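PDB 3MBH: putative phosphomethylpyrimidine kinase from Bacteroides thetaiotaomicron, which binds pyridoxal and probably phosphorylates it with ATP, as a pyridoxal kinase of the ribokinase clan. Local coordinates for residues M19-I30 / E268-L279; V7-D15 / V76-L86. All coordinates share one frame; numbering follows the deposited sequence. Where two conformers were deposited one is given.

Overall arrangement
From the N terminus the chain enters strand 9-17; segment 7-15, which leads into it and covers most of it, makes one side of interaction 2. The chain then turns past the pyridoxal into helix 24-33; that turn and most of the helix form 19-30 of interaction 1. Strand 80-83 comes back alongside 9-17 and closes interaction 2; 268-279, near the C terminus, closes interaction 1 much later. The two loops therefore cross, with the segments alternating. Interaction 2 joins neighbouring parallel strands of the central sheet, and interaction 1 fastens the following helix to the C-terminal region. They meet where Ser-23 OG lies 2.7 Å from Asp-15 OD2, and both touch the ligand.

Interaction 1 of 2, residues M19-I30 / E268-L279; sequences MGRVSLTVVIPI and EGILLEKVLHNL. With PXL (3-hydroxy-5-(hydroxymethyl)-2-methylisonicotinaldehyde), chain G.
Arg-21 reaches from the turn before helix 24-33 into the bend at 268-273, and its whole length is used. CB passes over the carbonyl of Glu-268, facing Gly-269, where the backbone has no side chain to block it. CG lies closer to the same oxygen, and Arg-21 CD rests 3.0 Å from Ile-270 O. With chi2 at 179° the chain runs out straight, carrying NE as far as Glu-273. There two nitrogens grip one oxygen side-on: Arg-21 NE to Glu-273 OE1 is 3.2 Å and Arg-21 NH2 to Glu-273 OE1 is 2.8 Å, both within the guanidinium plane. NE points at the syn lone pair of OE1, whereas NH2 comes in from the syn side but out of the carboxylate plane, the two flat groups being turned 46° apart. Arg-21 NH1 bonds to Glu-268 O at 3.1 Å, from above that carbonyl's plane. It also bonds to a water that donates to Glu-268 OE1. Ile-270 O and Leu-271 CA lie over one face of the guanidinium, and Leu-271 CD2 packs against NH2.

Farther along the helix the contact turns apolar. Leu-272 CD2 lies 4.2 Å from Pro-29 CG, while Leu-272 CD1 touches Ile-30 CG1 at 4.0 Å. Leu-276 packs on Pro-29 and Ile-30, and Leu-279 CD1 on Ile-30 CG2. The residue after Arg-21, Val-22, lays its CB 3.8 Å from C6 of the bound pyridoxal. Phe-36 of the second subunit packs on Glu-273.

The chemistry is that of a buried ion pair: two N-H groups share one carboxylate oxygen, and the positive charge has backbone carbonyls around it as well. Such surroundings would be expected to hold both partners ionised and to fix the rotation of the guanidinium two residues before the N-cap position at Ser-23, next to the pyridoxal pocket.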
loop_
_atom_site.group_PDB
_atom_site.type_symbol
_atom_site.label_atom_id
_atom_site.label_comp_id
_atom_site.label_asym_id
_atom_site.label_seq_id
_atom_site.Cartn_x
_atom_site.Cartn_y
_atom_site.Cartn_z
HETATM N N MSE A 19 -24.240 -12.161 -15.640
HETATM C CA MSE A 19 -23.729 -12.993 -14.554
HETATM C C MSE A 19 -22.620 -13.876 -15.123
HETATM O O MSE A 19 -22.508 -14.072 -16.319
HETATM C CB MSE A 19 -24.861 -13.787 -13.899
HETATM C CG MSE A 19 -25.439 -13.087 -12.644
HETATM SE SE MSE A 19 -24.028 -13.398 -11.294
HETATM C CE MSE A 19 -24.095 -15.392 -11.148
ATOM N N GLY A 20 -21.768 -14.358 -14.241
ATOM C CA GLY A 20 -20.563 -15.018 -14.605
ATOM C C GLY A 20 -19.497 -13.972 -14.719
ATOM O O GLY A 20 -19.771 -12.779 -14.925
ATOM N N ARG A 21 -18.256 -14.388 -14.636
ATOM C CA ARG A 21 -17.190 -13.443 -14.801
ATOM C C ARG A 21 -16.448 -13.770 -16.089
ATOM O O ARG A 21 -15.460 -14.487 -16.084
ATOM C CB ARG A 21 -16.290 -13.450 -13.585
ATOM C CG ARG A 21 -16.980 -12.998 -12.320
ATOM C CD ARG A 21 -15.973 -13.073 -11.207
ATOM N NE ARG A 21 -16.370 -12.387 -9.981
ATOM C CZ ARG A 21 -17.085 -12.894 -8.998
ATOM N NH1 ARG A 21 -17.593 -14.110 -9.075
ATOM N NH2 ARG A 21 -17.298 -12.155 -7.903
ATOM N N VAL A 22 -16.957 -13.228 -17.202
ATOM C CA VAL A 22 -16.398 -13.434 -18.515
ATOM C C VAL A 22 -16.334 -12.079 -19.201
ATOM O O VAL A 22 -16.927 -11.104 -18.744
ATOM C CB VAL A 22 -17.251 -14.382 -19.387
ATOM C CG1 VAL A 22 -17.227 -15.832 -18.807
ATOM C CG2 VAL A 22 -18.713 -13.841 -19.585
ATOM N N SER A 23 -15.589 -12.030 -20.275
ATOM C CA SER A 23 -15.722 -10.977 -21.284
ATOM C C SER A 23 -15.646 -9.544 -20.675
ATOM O O SER A 23 -14.754 -9.266 -19.856
ATOM C CB SER A 23 -16.953 -11.228 -22.148
ATOM O OG SER A 23 -18.161 -11.278 -21.392
ATOM N N LEU A 24 -16.511 -8.616 -21.071
ATOM C CA LEU A 24 -16.335 -7.220 -20.622
ATOM C C LEU A 24 -16.336 -7.019 -19.077
ATOM O O LEU A 24 -15.635 -6.127 -18.554
ATOM C CB LEU A 24 -17.381 -6.263 -21.265
ATOM C CG LEU A 24 -17.155 -6.040 -22.766
ATOM C CD1 LEU A 24 -18.397 -5.244 -23.334
ATOM C CD2 LEU A 24 -15.836 -5.355 -23.066
ATOM N N THR A 25 -17.097 -7.826 -18.352
ATOM C CA THR A 25 -17.191 -7.659 -16.917
ATOM C C THR A 25 -15.917 -8.164 -16.235
ATOM O O THR A 25 -15.772 -7.985 -15.032
ATOM C CB THR A 25 -18.427 -8.324 -16.310
ATOM O OG1 THR A 25 -18.462 -9.715 -16.661
ATOM C CG2 THR A 25 -19.683 -7.654 -16.783
ATOM N N VAL A 26 -14.983 -8.736 -17.008
ATOM C CA VAL A 26 -13.648 -9.086 -16.503
ATOM C C VAL A 26 -12.621 -8.087 -17.058
ATOM O O VAL A 26 -11.760 -7.595 -16.329
ATOM C CB VAL A 26 -13.386 -10.570 -16.913
ATOM C CG1 VAL A 26 -11.946 -10.918 -16.948
ATOM C CG2 VAL A 26 -14.192 -11.523 -15.945
ATOM N N VAL A 27 -12.693 -7.813 -18.360
ATOM C CA VAL A 27 -11.738 -6.964 -19.060
ATOM C C VAL A 27 -11.751 -5.546 -18.530
ATOM O O VAL A 27 -10.705 -4.949 -18.340
ATOM C CB VAL A 27 -12.050 -6.940 -20.594
ATOM C CG1 VAL A 27 -11.131 -5.961 -21.321
ATOM C CG2 VAL A 27 -11.929 -8.357 -21.195
ATOM N N ILE A 28 -12.934 -4.996 -18.264
ATOM C CA ILE A 28 -13.031 -3.608 -17.790
ATOM C C ILE A 28 -12.371 -3.418 -16.387
ATOM O O ILE A 28 -11.445 -2.619 -16.245
ATOM C CB ILE A 28 -14.483 -3.056 -17.832
ATOM C CG1 ILE A 28 -14.912 -2.876 -19.283
ATOM C CG2 ILE A 28 -14.561 -1.747 -17.084
ATOM C CD1 ILE A 28 -16.502 -2.718 -19.455
ATOM N N PRO A 29 -12.772 -4.192 -15.384
ATOM C CA PRO A 29 -12.140 -4.003 -14.056
ATOM C C PRO A 29 -10.634 -4.267 -14.011
ATOM O O PRO A 29 -9.881 -3.527 -13.345
ATOM C CB PRO A 29 -12.876 -5.004 -13.148
ATOM C CG PRO A 29 -13.789 -5.731 -13.964
ATOM C CD PRO A 29 -13.827 -5.211 -15.354
ATOM N N ILE A 30 -10.179 -5.309 -14.706
ATOM C CA ILE A 30 -8.752 -5.644 -14.680
ATOM C C ILE A 30 -7.924 -4.531 -15.361
ATOM O O ILE A 30 -7.010 -3.965 -14.758
ATOM C CB ILE A 30 -8.489 -6.965 -15.341
ATOM C CG1 ILE A 30 -9.081 -8.081 -14.452
ATOM C CG2 ILE A 30 -6.925 -7.127 -15.620
ATOM C CD1 ILE A 30 -8.901 -9.533 -15.024
ATOM N N GLU A 268 -19.506 -19.268 -11.397
ATOM C CA GLU A 268 -19.486 -17.801 -11.143
ATOM C C GLU A 268 -18.120 -17.222 -11.446
ATOM O O GLU A 268 -17.970 -15.996 -11.513
ATOM C CB GLU A 268 -19.966 -17.477 -9.730
ATOM C CG GLU A 268 -21.448 -17.740 -9.575
ATOM C CD GLU A 268 -22.005 -17.458 -8.215
ATOM O OE1 GLU A 268 -21.327 -16.773 -7.432
ATOM O OE2 GLU A 268 -23.135 -17.911 -7.922
ATOM N N GLY A 269 -17.108 -18.086 -11.619
ATOM C CA GLY A 269 -15.774 -17.632 -11.933
ATOM C C GLY A 269 -14.844 -17.503 -10.748
ATOM O O GLY A 269 -15.216 -17.781 -9.586
ATOM N N ILE A 270 -13.639 -17.063 -11.042
ATOM C CA ILE A 270 -12.703 -16.638 -9.984
ATOM C C ILE A 270 -13.256 -15.504 -9.148
ATOM O O ILE A 270 -14.160 -14.776 -9.607
ATOM C CB ILE A 270 -11.300 -16.326 -10.550
ATOM C CG1 ILE A 270 -11.294 -15.054 -11.401
ATOM C CG2 ILE A 270 -10.851 -17.536 -11.337
ATOM C CD1 ILE A 270 -9.923 -14.395 -11.593
ATOM N N LEU A 271 -12.819 -15.394 -7.893
ATOM C CA LEU A 271 -13.289 -14.284 -7.072
ATOM C C LEU A 271 -12.483 -13.012 -7.344
ATOM O O LEU A 271 -11.673 -12.566 -6.512
ATOM C CB LEU A 271 -13.305 -14.606 -5.603
ATOM C CG LEU A 271 -14.522 -15.284 -5.039
ATOM C CD1 LEU A 271 -14.338 -15.340 -3.528
ATOM C CD2 LEU A 271 -15.853 -14.620 -5.418
ATOM N N LEU A 272 -12.737 -12.471 -8.528
ATOM C CA LEU A 272 -12.027 -11.352 -9.080
ATOM C C LEU A 272 -11.920 -10.175 -8.099
ATOM O O LEU A 272 -10.817 -9.687 -7.807
ATOM C CB LEU A 272 -12.717 -10.926 -10.406
ATOM C CG LEU A 272 -11.938 -9.801 -11.099
ATOM C CD1 LEU A 272 -10.439 -10.251 -11.392
ATOM C CD2 LEU A 272 -12.646 -9.421 -12.386
ATOM N N GLU A 273 -13.054 -9.750 -7.542
ATOM C CA GLU A 273 -13.070 -8.540 -6.692
ATOM C C GLU A 273 -12.339 -8.703 -5.455
ATOM O O GLU A 273 -11.783 -7.745 -4.897
ATOM C CB GLU A 273 -14.494 -8.027 -6.432
ATOM C CG GLU A 273 -15.138 -7.566 -7.721
ATOM C CD GLU A 273 -15.651 -8.643 -8.570
ATOM O OE1 GLU A 273 -15.701 -9.835 -8.106
ATOM O OE2 GLU A 273 -16.016 -8.314 -9.718
ATOM N N LYS A 274 -12.189 -9.954 -5.061
ATOM C CA LYS A 274 -11.497 -10.248 -3.855
ATOM C C LYS A 274 -9.995 -10.160 -4.052
ATOM O O LYS A 274 -9.266 -9.884 -3.092
ATOM C CB LYS A 274 -11.947 -11.644 -3.381
ATOM C CG LYS A 274 -11.571 -12.036 -2.041
ATOM C CD LYS A 274 -12.417 -11.452 -0.944
ATOM C CE LYS A 274 -11.653 -11.819 0.385
ATOM N NZ LYS A 274 -12.291 -11.303 1.590
ATOM N N VAL A 275 -9.484 -10.315 -5.270
ATOM C CA VAL A 275 -8.023 -10.302 -5.451
ATOM C C VAL A 275 -7.507 -9.177 -6.319
ATOM O O VAL A 275 -6.308 -9.059 -6.561
ATOM C CB VAL A 275 -7.524 -11.642 -5.981
ATOM C CG1 VAL A 275 -7.775 -12.736 -4.907
ATOM C CG2 VAL A 275 -8.175 -12.000 -7.358
ATOM N N LEU A 276 -8.396 -8.317 -6.760
ATOM C CA LEU A 276 -8.049 -7.302 -7.727
ATOM C C LEU A 276 -6.902 -6.372 -7.259
ATOM O O LEU A 276 -6.026 -6.010 -8.041
ATOM C CB LEU A 276 -9.316 -6.492 -8.038
ATOM C CG LEU A 276 -9.417 -5.580 -9.251
ATOM C CD1 LEU A 276 -9.153 -6.333 -10.560
ATOM C CD2 LEU A 276 -10.825 -4.919 -9.234
ATOM N N HIS A 277 -6.865 -6.021 -5.985
ATOM C CA HIS A 277 -5.797 -5.171 -5.528
ATOM C C HIS A 277 -4.453 -5.846 -5.457
ATOM O O HIS A 277 -3.483 -5.190 -5.138
ATOM C CB HIS A 277 -6.200 -4.450 -4.224
ATOM C CG HIS A 277 -7.416 -3.590 -4.420
ATOM N ND1 HIS A 277 -7.341 -2.233 -4.663
ATOM C CD2 HIS A 277 -8.737 -3.914 -4.509
ATOM C CE1 HIS A 277 -8.565 -1.753 -4.834
ATOM N NE2 HIS A 277 -9.427 -2.758 -4.767
ATOM N N ASN A 278 -4.350 -7.134 -5.792
ATOM C CA ASN A 278 -3.049 -7.774 -5.839
ATOM C C ASN A 278 -2.365 -7.709 -7.175
ATOM O O ASN A 278 -1.209 -8.094 -7.280
ATOM C CB ASN A 278 -3.135 -9.211 -5.350
ATOM C CG ASN A 278 -3.662 -9.283 -3.953
ATOM O OD1 ASN A 278 -3.218 -8.546 -3.064
ATOM N ND2 ASN A 278 -4.636 -10.122 -3.748
ATOM N N LEU A 279 -3.021 -7.142 -8.175
ATOM C CA LEU A 279 -2.391 -6.989 -9.507
ATOM C C LEU A 279 -1.112 -6.202 -9.486
ATOM O O LEU A 279 -0.261 -6.343 -10.348
ATOM C CB LEU A 279 -3.325 -6.287 -10.499
ATOM C CG LEU A 279 -4.329 -7.113 -11.238
ATOM C CD1 LEU A 279 -5.327 -6.207 -11.964
ATOM C CD2 LEU A 279 -3.571 -8.037 -12.172
HETATM O OP4 PXL G . -14.225 -15.897 -23.015
HETATM C C5A PXL G . -15.111 -16.855 -22.457
HETATM C C5 PXL G . -16.552 -16.416 -22.738
HETATM C C6 PXL G . -16.943 -15.145 -23.108
HETATM N N1 PXL G . -18.216 -14.844 -23.366
HETATM C C2 PXL G . -19.271 -15.679 -23.261
HETATM C C3 PXL G . -18.983 -17.061 -22.855
HETATM C C4 PXL G . -17.566 -17.423 -22.618
HETATM C C4A PXL G . -17.119 -18.735 -22.155
HETATM O O4A PXL G . -18.014 -19.406 -21.748
HETATM O O3 PXL G . -19.911 -18.027 -22.752
HETATM C C2A PXL G . -20.642 -15.091 -23.550
HETATM O O HOH W 1 -20.332 -14.597 -11.561
HETATM O O HOH W 2 -18.993 -15.549 -6.972
#

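Interaction 2 of 2, residues V7-D15 / V76-L86; sequences VKKIAAVHD and VQFDAIYTGYL. With PXL (3-hydroxy-5-(hydroxymethyl)-2-methylisonicotinaldehyde), chain G.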
loop_
_atom_site.group_PDB
_atom_site.type_symbol
_atom_site.label_atom_id
_atom_site.label_comp_id
_atom_site.label_asym_id
_atom_site.label_seq_id
_atom_site.Cartn_x
_atom_site.Cartn_y
_atom_site.Cartn_z
ATOM N N VAL A 7 -3.291 8.576 -20.132
ATOM C CA VAL A 7 -3.935 7.272 -19.911
ATOM C C VAL A 7 -4.203 6.595 -21.261
ATOM O O VAL A 7 -4.968 7.112 -22.050
ATOM C CB VAL A 7 -5.310 7.412 -19.199
ATOM C CG1 VAL A 7 -6.044 6.032 -19.146
ATOM C CG2 VAL A 7 -5.129 7.996 -17.791
ATOM N N LYS A 8 -3.609 5.426 -21.499
ATOM C CA LYS A 8 -3.787 4.722 -22.780
ATOM C C LYS A 8 -5.187 4.089 -22.873
ATOM O O LYS A 8 -5.803 3.770 -21.851
ATOM C CB LYS A 8 -2.676 3.671 -22.985
ATOM C CG LYS A 8 -1.210 4.206 -22.777
ATOM C CD LYS A 8 -1.008 5.580 -23.373
ATOM C CE LYS A 8 0.474 6.116 -23.276
ATOM N NZ LYS A 8 0.847 6.759 -21.949
ATOM N N LYS A 9 -5.686 3.946 -24.102
ATOM C CA LYS A 9 -7.016 3.423 -24.366
ATOM C C LYS A 9 -6.957 2.070 -25.099
ATOM O O LYS A 9 -6.192 1.872 -26.071
ATOM C CB LYS A 9 -7.849 4.392 -25.225
ATOM C CG LYS A 9 -7.977 5.831 -24.750
ATOM C CD LYS A 9 -8.992 6.584 -25.654
ATOM C CE LYS A 9 -8.491 7.889 -26.137
ATOM N NZ LYS A 9 -8.442 8.981 -25.095
ATOM N N ILE A 10 -7.777 1.158 -24.630
ATOM C CA ILE A 10 -7.915 -0.166 -25.220
ATOM C C ILE A 10 -9.311 -0.374 -25.748
ATOM O O ILE A 10 -10.273 -0.291 -24.975
ATOM C CB ILE A 10 -7.604 -1.241 -24.171
ATOM C CG1 ILE A 10 -6.199 -1.007 -23.604
ATOM C CG2 ILE A 10 -7.743 -2.630 -24.788
ATOM C CD1 ILE A 10 -5.846 -1.880 -22.393
ATOM N N ALA A 11 -9.459 -0.652 -27.036
ATOM C CA ALA A 11 -10.767 -1.006 -27.559
ATOM C C ALA A 11 -10.976 -2.514 -27.224
ATOM O O ALA A 11 -10.174 -3.351 -27.642
ATOM C CB ALA A 11 -10.849 -0.733 -29.097
ATOM N N ALA A 12 -12.059 -2.831 -26.507
ATOM C CA ALA A 12 -12.363 -4.153 -26.030
ATOM C C ALA A 12 -13.549 -4.733 -26.794
ATOM O O ALA A 12 -14.697 -4.302 -26.616
ATOM C CB ALA A 12 -12.630 -4.143 -24.505
ATOM N N VAL A 13 -13.252 -5.667 -27.687
ATOM C CA VAL A 13 -14.235 -6.306 -28.588
ATOM C C VAL A 13 -14.651 -7.680 -27.973
ATOM O O VAL A 13 -14.087 -8.713 -28.287
ATOM C CB VAL A 13 -13.690 -6.443 -30.045
ATOM C CG1 VAL A 13 -14.844 -6.860 -30.988
ATOM C CG2 VAL A 13 -12.969 -5.111 -30.495
ATOM N N HIS A 14 -15.621 -7.610 -27.063
ATOM C CA HIS A 14 -16.063 -8.706 -26.275
ATOM C C HIS A 14 -17.545 -8.501 -26.024
ATOM O O HIS A 14 -18.063 -7.393 -26.185
ATOM C CB HIS A 14 -15.378 -8.737 -24.898
ATOM C CG HIS A 14 -13.890 -8.913 -24.943
ATOM N ND1 HIS A 14 -13.288 -10.116 -24.660
ATOM C CD2 HIS A 14 -12.886 -8.025 -25.131
ATOM C CE1 HIS A 14 -11.974 -9.990 -24.760
ATOM N NE2 HIS A 14 -11.696 -8.730 -25.049
ATOM N N ASP A 15 -18.212 -9.567 -25.611
ATOM C CA ASP A 15 -19.572 -9.494 -25.177
ATOM C C ASP A 15 -19.760 -8.891 -23.760
ATOM O O ASP A 15 -18.820 -8.768 -22.957
ATOM C CB ASP A 15 -20.180 -10.870 -25.266
ATOM C CG ASP A 15 -19.644 -11.790 -24.199
ATOM O OD1 ASP A 15 -18.606 -12.488 -24.467
ATOM O OD2 ASP A 15 -20.195 -11.729 -23.058
ATOM N N VAL A 76 -11.102 9.023 -32.476
ATOM C CA VAL A 76 -10.548 8.309 -31.331
ATOM C C VAL A 76 -9.393 7.435 -31.791
ATOM O O VAL A 76 -9.437 6.829 -32.856
ATOM C CB VAL A 76 -11.617 7.520 -30.509
ATOM C CG1 VAL A 76 -12.348 6.602 -31.361
ATOM C CG2 VAL A 76 -10.953 6.710 -29.384
ATOM N N GLN A 77 -8.354 7.409 -30.981
ATOM C CA GLN A 77 -7.193 6.588 -31.240
ATOM C C GLN A 77 -7.003 5.559 -30.125
ATOM O O GLN A 77 -7.066 5.891 -28.945
ATOM C CB GLN A 77 -5.955 7.456 -31.342
ATOM C CG GLN A 77 -5.988 8.490 -32.459
ATOM C CD GLN A 77 -5.445 7.935 -33.754
ATOM O OE1 GLN A 77 -4.675 8.608 -34.446
ATOM N NE2 GLN A 77 -5.802 6.685 -34.068
ATOM N N PHE A 78 -6.759 4.311 -30.510
ATOM C CA PHE A 78 -6.520 3.267 -29.527
ATOM C C PHE A 78 -5.077 2.847 -29.459
ATOM O O PHE A 78 -4.431 2.692 -30.472
ATOM C CB PHE A 78 -7.419 2.061 -29.789
ATOM C CG PHE A 78 -8.888 2.399 -29.738
ATOM C CD1 PHE A 78 -9.476 2.750 -28.545
ATOM C CD2 PHE A 78 -9.652 2.408 -30.881
ATOM C CE1 PHE A 78 -10.811 3.091 -28.511
ATOM C CE2 PHE A 78 -11.010 2.710 -30.847
ATOM C CZ PHE A 78 -11.591 3.045 -29.683
ATOM N N ASP A 79 -4.585 2.637 -28.258
ATOM C CA ASP A 79 -3.226 2.129 -28.039
ATOM C C ASP A 79 -3.216 0.626 -28.160
ATOM O O ASP A 79 -2.180 0.019 -28.448
ATOM C CB ASP A 79 -2.758 2.592 -26.686
ATOM C CG ASP A 79 -2.798 4.117 -26.582
ATOM O OD1 ASP A 79 -1.935 4.709 -27.225
ATOM O OD2 ASP A 79 -3.726 4.708 -25.952
ATOM N N ALA A 80 -4.385 0.016 -27.974
ATOM C CA ALA A 80 -4.493 -1.403 -28.152
ATOM C C ALA A 80 -5.889 -1.790 -28.531
ATOM O O ALA A 80 -6.804 -1.046 -28.273
ATOM C CB ALA A 80 -4.066 -2.131 -26.907
ATOM N N ILE A 81 -6.022 -2.951 -29.172
ATOM C CA ILE A 81 -7.309 -3.556 -29.519
ATOM C C ILE A 81 -7.234 -5.012 -29.059
ATOM O O ILE A 81 -6.284 -5.741 -29.385
ATOM C CB ILE A 81 -7.632 -3.534 -31.035
ATOM C CG1 ILE A 81 -7.623 -2.094 -31.545
ATOM C CG2 ILE A 81 -8.998 -4.281 -31.318
ATOM C CD1 ILE A 81 -7.783 -1.903 -33.030
ATOM N N TYR A 82 -8.248 -5.401 -28.267
ATOM C CA TYR A 82 -8.244 -6.691 -27.601
ATOM C C TYR A 82 -9.586 -7.317 -27.847
ATOM O O TYR A 82 -10.619 -6.834 -27.353
ATOM C CB TYR A 82 -7.941 -6.472 -26.101
ATOM C CG TYR A 82 -8.246 -7.595 -25.137
ATOM C CD1 TYR A 82 -8.314 -8.922 -25.553
ATOM C CD2 TYR A 82 -8.400 -7.338 -23.777
ATOM C CE1 TYR A 82 -8.640 -9.919 -24.675
ATOM C CE2 TYR A 82 -8.704 -8.347 -22.886
ATOM C CZ TYR A 82 -8.792 -9.629 -23.316
ATOM O OH TYR A 82 -9.105 -10.662 -22.456
ATOM N N THR A 83 -9.554 -8.454 -28.518
ATOM C CA THR A 83 -10.758 -9.124 -28.916
ATOM C C THR A 83 -10.939 -10.429 -28.186
ATOM O O THR A 83 -9.964 -11.100 -27.831
ATOM C CB THR A 83 -10.783 -9.408 -30.468
ATOM O OG1 THR A 83 -9.945 -10.530 -30.796
ATOM C CG2 THR A 83 -10.361 -8.214 -31.228
ATOM N N GLY A 84 -12.201 -10.833 -28.037
ATOM C CA GLY A 84 -12.540 -12.128 -27.476
ATOM C C GLY A 84 -13.795 -12.733 -28.089
ATOM O O GLY A 84 -13.891 -12.963 -29.354
ATOM N N TYR A 85 -14.735 -13.073 -27.229
ATOM C CA TYR A 85 -15.969 -13.711 -27.669
ATOM C C TYR A 85 -16.708 -12.807 -28.669
ATOM O O TYR A 85 -17.042 -11.704 -28.360
ATOM C CB TYR A 85 -16.837 -14.039 -26.457
ATOM C CG TYR A 85 -18.111 -14.829 -26.723
ATOM C CD1 TYR A 85 -19.222 -14.212 -27.298
ATOM C CD2 TYR A 85 -18.197 -16.202 -26.427
ATOM C CE1 TYR A 85 -20.377 -14.908 -27.550
ATOM C CE2 TYR A 85 -19.361 -16.888 -26.661
ATOM C CZ TYR A 85 -20.450 -16.231 -27.247
ATOM O OH TYR A 85 -21.626 -16.889 -27.488
ATOM N N LEU A 86 -16.985 -13.327 -29.851
ATOM C CA LEU A 86 -17.702 -12.621 -30.911
ATOM C C LEU A 86 -19.099 -13.190 -31.086
ATOM O O LEU A 86 -19.357 -14.356 -30.813
ATOM C CB LEU A 86 -16.943 -12.733 -32.239
ATOM C CG LEU A 86 -15.490 -12.288 -32.177
ATOM C CD1 LEU A 86 -14.773 -12.432 -33.566
ATOM C CD2 LEU A 86 -15.342 -10.855 -31.666
HETATM O OP4 PXL G . -14.225 -15.897 -23.015
HETATM C C5A PXL G . -15.111 -16.855 -22.457
HETATM C C5 PXL G . -16.552 -16.416 -22.738
HETATM C C6 PXL G . -16.943 -15.145 -23.108
HETATM N N1 PXL G . -18.216 -14.844 -23.366
HETATM C C2 PXL G . -19.271 -15.679 -23.261
HETATM C C3 PXL G . -18.983 -17.061 -22.855
HETATM C C4 PXL G . -17.566 -17.423 -22.618
HETATM C C4A PXL G . -17.119 -18.735 -22.155
HETATM O O4A PXL G . -18.014 -19.406 -21.748
HETATM O O3 PXL G . -19.911 -18.027 -22.752
HETATM C C2A PXL G . -20.642 -15.091 -23.550
HETATM O O HOH W 3 -14.374 -12.747 -24.210
#
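Ala-11 plants its methyl on the centre of the Phe-78 ring, a CH-pi contact with Ala-11 CB 3.6 Å from the ring centroid and only 3° off the normal. The small residue makes the hollow and the flat ring fills it, while Lys-9 CB sits at the ring's edge. The same face of the sheet continues with Val-13, lying side by side with Ile-81 and Thr-83, and its CG1 meets Leu-86 CD2.

Beyond the other face, Tyr-82 swings its ring out with CG anti to the backbone N (chi1 164°), and the edge of His-14 fits down onto it in a T-shaped pair, planes at 81°. His-14 NE2 stands over the ring centre, 3.3 Å from Tyr-82 CE1. Gly-84 N lies over one imidazole face, toward its rim. Ile-10 fills the next dip, between Ala-80 and Tyr-82 CB.

Backbone hydrogen bonds join the parallel strands 9-13 and 80-83. At the start, Lys-9 O accepts from both Asp-79 N and Ala-80 N, and Asp-79 OD2 takes Lys-9 N at 2.8 Å.

Just past these strands, Tyr-85 lays a face against the pyridoxal, and Asp-15 OD1 lies 2.6 Å from N1 of the ligand. Ser-23 OG and Ser-17 OG hydrogen-bond OD2, positioning the carboxylate. This is consistent with polar recognition of the ring nitrogen, the Tyr-85 face covering the ligand's methyl.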